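Local coordinates for protein restriction endonuclease EcoP15I, restriction subunit (Escherichia coli, PDB 4ZCF) that cleaves DNA, together with its modification partner, as the ATP-binding motor and nuclease subunit of a type III restriction enzyme recognising paired, inversely oriented 5'-CAGCAG-3' sites, at residues Phe748-Ser753 and Val758-Leu763; Asp100-Phe105 and Tyr140-Arg145. One frame throughout, in Å; residues are numbered along the deposited sequence.

Contact 1 of 2, residues Phe748-Ser753 and Val758-Leu763; sequences FLDNLS and VKHGTL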
loop_
_atom_site.group_PDB
_atom_site.type_symbol
_atom_site.label_atom_id
_atom_site.label_comp_id
_atom_site.label_asym_id
_atom_site.label_seq_id
_atom_site.Cartn_x
_atom_site.Cartn_y
_atom_site.Cartn_z
ATOM N N PHE C 748 -13.305 33.828 -17.200
ATOM C CA PHE C 748 -13.063 34.652 -18.390
ATOM C C PHE C 748 -12.161 35.855 -18.022
ATOM O O PHE C 748 -11.036 35.943 -18.528
ATOM C CB PHE C 748 -14.411 35.078 -19.022
ATOM C CG PHE C 748 -14.343 36.102 -20.128
ATOM C CD1 PHE C 748 -13.918 35.747 -21.406
ATOM C CD2 PHE C 748 -14.718 37.422 -19.899
ATOM C CE1 PHE C 748 -13.824 36.703 -22.424
ATOM C CE2 PHE C 748 -14.636 38.376 -20.920
ATOM C CZ PHE C 748 -14.192 38.008 -22.178
ATOM N N LEU C 749 -12.625 36.721 -17.082
ATOM C CA LEU C 749 -11.891 37.890 -16.558
ATOM C C LEU C 749 -10.497 37.547 -16.002
ATOM O O LEU C 749 -9.576 38.365 -16.109
ATOM C CB LEU C 749 -12.698 38.604 -15.461
ATOM C CG LEU C 749 -13.952 39.360 -15.889
ATOM C CD1 LEU C 749 -14.740 39.780 -14.683
ATOM C CD2 LEU C 749 -13.610 40.587 -16.746
ATOM N N ASP C 750 -10.358 36.355 -15.383
ATOM C CA ASP C 750 -9.096 35.875 -14.816
ATOM C C ASP C 750 -8.104 35.541 -15.951
ATOM O O ASP C 750 -6.929 35.934 -15.884
ATOM C CB ASP C 750 -9.332 34.676 -13.869
ATOM C CG ASP C 750 -9.666 35.037 -12.426
ATOM O OD1 ASP C 750 -10.777 35.544 -12.179
ATOM O OD2 ASP C 750 -8.833 34.768 -11.543
ATOM N N ASN C 751 -8.608 34.871 -17.015
ATOM C CA ASN C 751 -7.849 34.496 -18.213
ATOM C C ASN C 751 -7.505 35.739 -19.051
ATOM O O ASN C 751 -6.428 35.794 -19.664
ATOM C CB ASN C 751 -8.645 33.489 -19.046
ATOM N N LEU C 752 -8.417 36.742 -19.051
ATOM C CA LEU C 752 -8.256 38.012 -19.771
ATOM C C LEU C 752 -7.147 38.881 -19.136
ATOM O O LEU C 752 -6.184 39.191 -19.828
ATOM C CB LEU C 752 -9.606 38.762 -19.894
ATOM C CG LEU C 752 -9.659 40.000 -20.811
ATOM C CD1 LEU C 752 -9.414 39.643 -22.260
ATOM C CD2 LEU C 752 -10.969 40.742 -20.664
ATOM N N SER C 753 -7.240 39.191 -17.816
ATOM C CA SER C 753 -6.244 39.970 -17.037
ATOM C C SER C 753 -4.820 39.463 -17.243
ATOM O O SER C 753 -3.905 40.267 -17.422
ATOM C CB SER C 753 -6.549 39.913 -15.541
ATOM O OG SER C 753 -7.901 40.204 -15.234
ATOM N N VAL C 758 -4.632 43.905 -17.802
ATOM C CA VAL C 758 -5.417 44.979 -17.175
ATOM C C VAL C 758 -6.231 44.510 -15.968
ATOM O O VAL C 758 -6.659 43.360 -15.936
ATOM C CB VAL C 758 -6.105 46.051 -18.111
ATOM C CG1 VAL C 758 -5.809 45.849 -19.596
ATOM C CG2 VAL C 758 -7.597 46.221 -17.853
ATOM N N LYS C 759 -6.380 45.391 -14.953
ATOM C CA LYS C 759 -7.083 45.155 -13.693
ATOM C C LYS C 759 -8.425 44.482 -13.874
ATOM O O LYS C 759 -9.168 44.843 -14.782
ATOM C CB LYS C 759 -7.271 46.460 -12.921
ATOM C CG LYS C 759 -6.111 46.855 -12.026
ATOM C CD LYS C 759 -6.545 47.993 -11.102
ATOM C CE LYS C 759 -5.713 48.081 -9.854
ATOM N NZ LYS C 759 -6.536 48.495 -8.674
ATOM N N HIS C 760 -8.732 43.500 -13.006
ATOM C CA HIS C 760 -9.995 42.760 -12.998
ATOM C C HIS C 760 -11.158 43.729 -12.846
ATOM O O HIS C 760 -12.151 43.572 -13.542
ATOM C CB HIS C 760 -10.037 41.745 -11.840
ATOM C CG HIS C 760 -9.309 40.473 -12.106
ATOM N ND1 HIS C 760 -7.942 40.366 -11.910
ATOM C CD2 HIS C 760 -9.790 39.270 -12.491
ATOM C CE1 HIS C 760 -7.629 39.115 -12.212
ATOM N NE2 HIS C 760 -8.708 38.416 -12.567
ATOM N N GLY C 761 -11.015 44.709 -11.942
ATOM C CA GLY C 761 -12.022 45.720 -11.644
ATOM C C GLY C 761 -12.311 46.690 -12.769
ATOM O O GLY C 761 -13.460 47.095 -12.949
ATOM N N THR C 762 -11.272 47.084 -13.529
ATOM C CA THR C 762 -11.434 48.025 -14.645
ATOM C C THR C 762 -12.032 47.358 -15.898
ATOM O O THR C 762 -12.721 48.030 -16.662
ATOM C CB THR C 762 -10.173 48.853 -14.870
ATOM O OG1 THR C 762 -9.135 47.985 -15.310
ATOM C CG2 THR C 762 -9.745 49.628 -13.615
ATOM N N LEU C 763 -11.786 46.034 -16.080
ATOM C CA LEU C 763 -12.328 45.212 -17.163
ATOM C C LEU C 763 -13.809 44.978 -16.871
ATOM O O LEU C 763 -14.644 45.044 -17.769
ATOM C CB LEU C 763 -11.611 43.842 -17.227
ATOM C CG LEU C 763 -10.193 43.797 -17.780
ATOM C CD1 LEU C 763 -9.560 42.439 -17.563
ATOM C CD2 LEU C 763 -10.164 44.166 -19.235
#
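The carbonyl oxygen Leu749 O is gripped twice from within its own helix: Ser753 OG donates to it at 2.6 Å and Ser753 N at 3.0 Å, one from each face of the carbonyl plane. The first is a side-chain bond added to the normal helical one, and it fixes where the serine hydroxyl sits. OG lies anti to the carbonyl carbon of Ser753, beside the backbone N (chi1 -49°), which lets it reach back one turn while facing the second helix. There it stands over the centre of the His760 ring, 3.1 Å above the plane. The methylene on the same side chain adds a CH-pi contact, Ser753 CB lying 3.9 Å from the centroid of the His760 ring. On the solvent side, the exposed Asp750 brings CG within 3.5 Å of His760 NE2, carboxylate and ring planes 66° apart.

Deeper in, the contact turns greasy. Leu763 runs past Leu749 in the opposite direction, with Leu749 CD2 at 3.8 Å from Leu763 CB, while both methyls of Leu763 meet Leu752 CD2. Phe695 of helix 688-701 and Phe767 further along helix 760-769 enlarge this apolar layer. At the N-cap of the second helix, Lys759 N bonds to Ser617 OG and NZ to Ser613 O of a neighbouring subunit.

Two successive helices, 745-756 and 760-769, thus fold against each other across a short connection. The anchored hydroxyl presents its oxygen to the His760 face, leucines supply apolar packing, and the Asp750 carboxylate might modestly favour protonated His760.

Contact 2 of 2, residues Asp100-Phe105 and Tyr140-Arg145; sequences DLNKSF and YKRELR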
loop_
_atom_site.group_PDB
_atom_site.type_symbol
_atom_site.label_atom_id
_atom_site.label_comp_id
_atom_site.label_asym_id
_atom_site.label_seq_id
_atom_site.Cartn_x
_atom_site.Cartn_y
_atom_site.Cartn_z
ATOM N N ASP C 100 -5.495 22.381 -23.054
ATOM C CA ASP C 100 -6.380 23.153 -23.945
ATOM C C ASP C 100 -7.726 22.463 -24.201
ATOM O O ASP C 100 -8.763 23.135 -24.164
ATOM C CB ASP C 100 -5.665 23.612 -25.223
ATOM C CG ASP C 100 -4.950 24.946 -25.081
ATOM O OD1 ASP C 100 -5.132 25.617 -24.042
ATOM O OD2 ASP C 100 -4.263 25.349 -26.028
ATOM N N LEU C 101 -7.736 21.126 -24.360
ATOM C CA LEU C 101 -8.988 20.366 -24.512
ATOM C C LEU C 101 -9.774 20.397 -23.191
ATOM O O LEU C 101 -11.009 20.366 -23.191
ATOM C CB LEU C 101 -8.740 18.924 -24.987
ATOM C CG LEU C 101 -8.258 18.778 -26.435
ATOM C CD1 LEU C 101 -7.497 17.477 -26.616
ATOM C CD2 LEU C 101 -9.433 18.886 -27.431
ATOM N N ASN C 102 -9.045 20.535 -22.074
ATOM C CA ASN C 102 -9.648 20.681 -20.766
ATOM C C ASN C 102 -10.231 22.092 -20.595
ATOM O O ASN C 102 -11.359 22.227 -20.123
ATOM C CB ASN C 102 -8.647 20.390 -19.666
ATOM C CG ASN C 102 -9.248 20.575 -18.302
ATOM O OD1 ASN C 102 -9.003 21.585 -17.636
ATOM N ND2 ASN C 102 -10.111 19.651 -17.895
ATOM N N LYS C 103 -9.465 23.140 -20.957
ATOM C CA LYS C 103 -9.928 24.527 -20.832
ATOM C C LYS C 103 -11.249 24.727 -21.616
ATOM O O LYS C 103 -12.293 24.999 -21.011
ATOM C CB LYS C 103 -8.822 25.506 -21.280
ATOM C CG LYS C 103 -9.192 26.989 -21.180
ATOM C CD LYS C 103 -8.023 27.894 -21.539
ATOM C CE LYS C 103 -7.549 28.691 -20.347
ATOM N NZ LYS C 103 -6.157 29.202 -20.523
ATOM N N SER C 104 -11.208 24.473 -22.936
ATOM C CA SER C 104 -12.334 24.662 -23.849
ATOM C C SER C 104 -13.564 23.779 -23.637
ATOM O O SER C 104 -14.684 24.273 -23.776
ATOM C CB SER C 104 -11.861 24.572 -25.296
ATOM O OG SER C 104 -10.814 25.493 -25.552
ATOM N N PHE C 105 -13.368 22.485 -23.316
ATOM C CA PHE C 105 -14.463 21.513 -23.234
ATOM C C PHE C 105 -14.688 20.762 -21.934
ATOM O O PHE C 105 -15.697 20.059 -21.810
ATOM C CB PHE C 105 -14.359 20.521 -24.407
ATOM C CG PHE C 105 -14.047 21.186 -25.725
ATOM C CD1 PHE C 105 -14.988 21.999 -26.354
ATOM C CD2 PHE C 105 -12.804 21.023 -26.328
ATOM C CE1 PHE C 105 -14.694 22.622 -27.572
ATOM C CE2 PHE C 105 -12.514 21.640 -27.551
ATOM C CZ PHE C 105 -13.460 22.435 -28.160
ATOM N N TYR C 140 -3.029 27.796 -16.445
ATOM C CA TYR C 140 -4.384 27.212 -16.472
ATOM C C TYR C 140 -5.142 27.100 -15.162
ATOM O O TYR C 140 -6.349 26.840 -15.204
ATOM C CB TYR C 140 -4.353 25.816 -17.136
ATOM C CG TYR C 140 -3.949 25.835 -18.595
ATOM C CD1 TYR C 140 -2.608 25.760 -18.969
ATOM C CD2 TYR C 140 -4.901 25.961 -19.600
ATOM C CE1 TYR C 140 -2.225 25.816 -20.307
ATOM C CE2 TYR C 140 -4.535 25.959 -20.940
ATOM C CZ TYR C 140 -3.193 25.903 -21.290
ATOM O OH TYR C 140 -2.817 25.917 -22.609
ATOM N N LYS C 141 -4.456 27.259 -13.999
ATOM C CA LYS C 141 -5.019 27.066 -12.654
ATOM C C LYS C 141 -5.577 25.629 -12.567
ATOM O O LYS C 141 -6.690 25.390 -12.090
ATOM C CB LYS C 141 -6.079 28.123 -12.339
ATOM N N ARG C 142 -4.776 24.676 -13.097
ATOM C CA ARG C 142 -5.065 23.246 -13.155
ATOM C C ARG C 142 -3.915 22.420 -12.588
ATOM O O ARG C 142 -2.752 22.828 -12.644
ATOM C CB ARG C 142 -5.352 22.786 -14.600
ATOM C CG ARG C 142 -6.629 23.338 -15.210
ATOM C CD ARG C 142 -7.883 22.819 -14.535
ATOM N NE ARG C 142 -9.090 23.194 -15.271
ATOM C CZ ARG C 142 -9.783 24.310 -15.071
ATOM N NH1 ARG C 142 -9.388 25.193 -14.163
ATOM N NH2 ARG C 142 -10.874 24.556 -15.785
ATOM N N GLU C 143 -4.260 21.238 -12.054
ATOM C CA GLU C 143 -3.318 20.277 -11.481
ATOM C C GLU C 143 -3.467 18.975 -12.225
ATOM O O GLU C 143 -4.587 18.530 -12.441
ATOM C CB GLU C 143 -3.607 20.029 -9.988
ATOM C CG GLU C 143 -3.671 21.273 -9.124
ATOM C CD GLU C 143 -2.377 22.023 -8.874
ATOM O OE1 GLU C 143 -1.278 21.449 -9.080
ATOM O OE2 GLU C 143 -2.478 23.187 -8.420
ATOM N N LEU C 144 -2.367 18.362 -12.626
ATOM C CA LEU C 144 -2.505 17.072 -13.269
ATOM C C LEU C 144 -2.205 15.931 -12.284
ATOM O O LEU C 144 -1.229 15.985 -11.529
ATOM C CB LEU C 144 -1.753 16.953 -14.618
ATOM C CG LEU C 144 -0.225 17.046 -14.628
ATOM C CD1 LEU C 144 0.419 15.683 -14.396
ATOM C CD2 LEU C 144 0.251 17.552 -15.963
ATOM N N ARG C 145 -3.115 14.959 -12.229
ATOM C CA ARG C 145 -2.995 13.754 -11.417
ATOM C C ARG C 145 -2.602 12.696 -12.424
ATOM O O ARG C 145 -3.219 12.581 -13.492
ATOM C CB ARG C 145 -4.311 13.406 -10.684
ATOM C CG ARG C 145 -4.728 14.404 -9.604
ATOM C CD ARG C 145 -3.778 14.450 -8.396
ATOM N NE ARG C 145 -3.932 15.704 -7.641
ATOM C CZ ARG C 145 -3.294 16.845 -7.914
ATOM N NH1 ARG C 145 -2.414 16.905 -8.910
ATOM N NH2 ARG C 145 -3.523 17.927 -7.188
#
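Lys103 and Tyr140 bring the two backbones to their nearest approach, 7.5 Å between their CA atoms, where the last turns of helix 90-105 face the chain as it leaves helix 130-140, bends through the positive phi of Lys141 and enters strand 143-148. Side chains must bridge that gap. Tyr140 does most of it, crossing Asp100 at about a right angle so that Tyr140 OH donates to Asp100 OD1 at 2.7 Å. The carboxylate oxygen sits at the edge of the tyrosine ring, yet the hydroxyl meets it from well above the carboxylate plane, 59° out. Lys96, one turn earlier on the same helix, hydrogen-bonds the same hydroxyl, so that the phenol oxygen has an acid on one hand and an amine on the other.

Lys103 leaves its helix extended, CG anti to the backbone N, then bends at chi3 (-114°), and this bend brings Lys103 NZ to 3.6 Å from Tyr140 CD2, obliquely to the ring. A second polar bridge lies further along: Arg142 NE donates to Asn102 OD1 at 2.9 Å, in the carbonyl plane, with an N-H...O angle of 147°; the amide and guanidinium planes stand nearly perpendicular. Asn102 is held at its other end too, since ND2 bonds to Ile107 O just past the helix, an arrangement that would settle the amide's orientation.

The helix concerned is the one that starts at the P-loop, whose Gly89, Lys90 and Thr91 line the AMP pocket; the contact lies near its far end. Phe99 packs against Tyr140, Arg142 and Leu144, helix 12-22 touches Asp100, and strand 143-148 pairs in parallel with 180-186, outermost, within this chain, of the seven-stranded parallel sheet.

Overall arrangement
Contact 2 belongs to the first helicase-type sheet domain, tying the P-loop helix to the turn that leads into an edge strand, whereas contact 1 folds two successive helices together much later in the chain. They share no element and do not touch, although their nearest atoms are about 5 Å apart and their centres about 19 Å. Contact 1 is the more buried, a leucine layer topped by a serine-histidine pair; contact 2, partly buried, relies on a tyrosine hydroxyl–carboxylate bond and an arginine–amide bond reaching across a wider backbone gap. Residues of another chain approach both, through bonds to Lys759 in contact 1 and packing on Glu143 and Arg145 in contact 2.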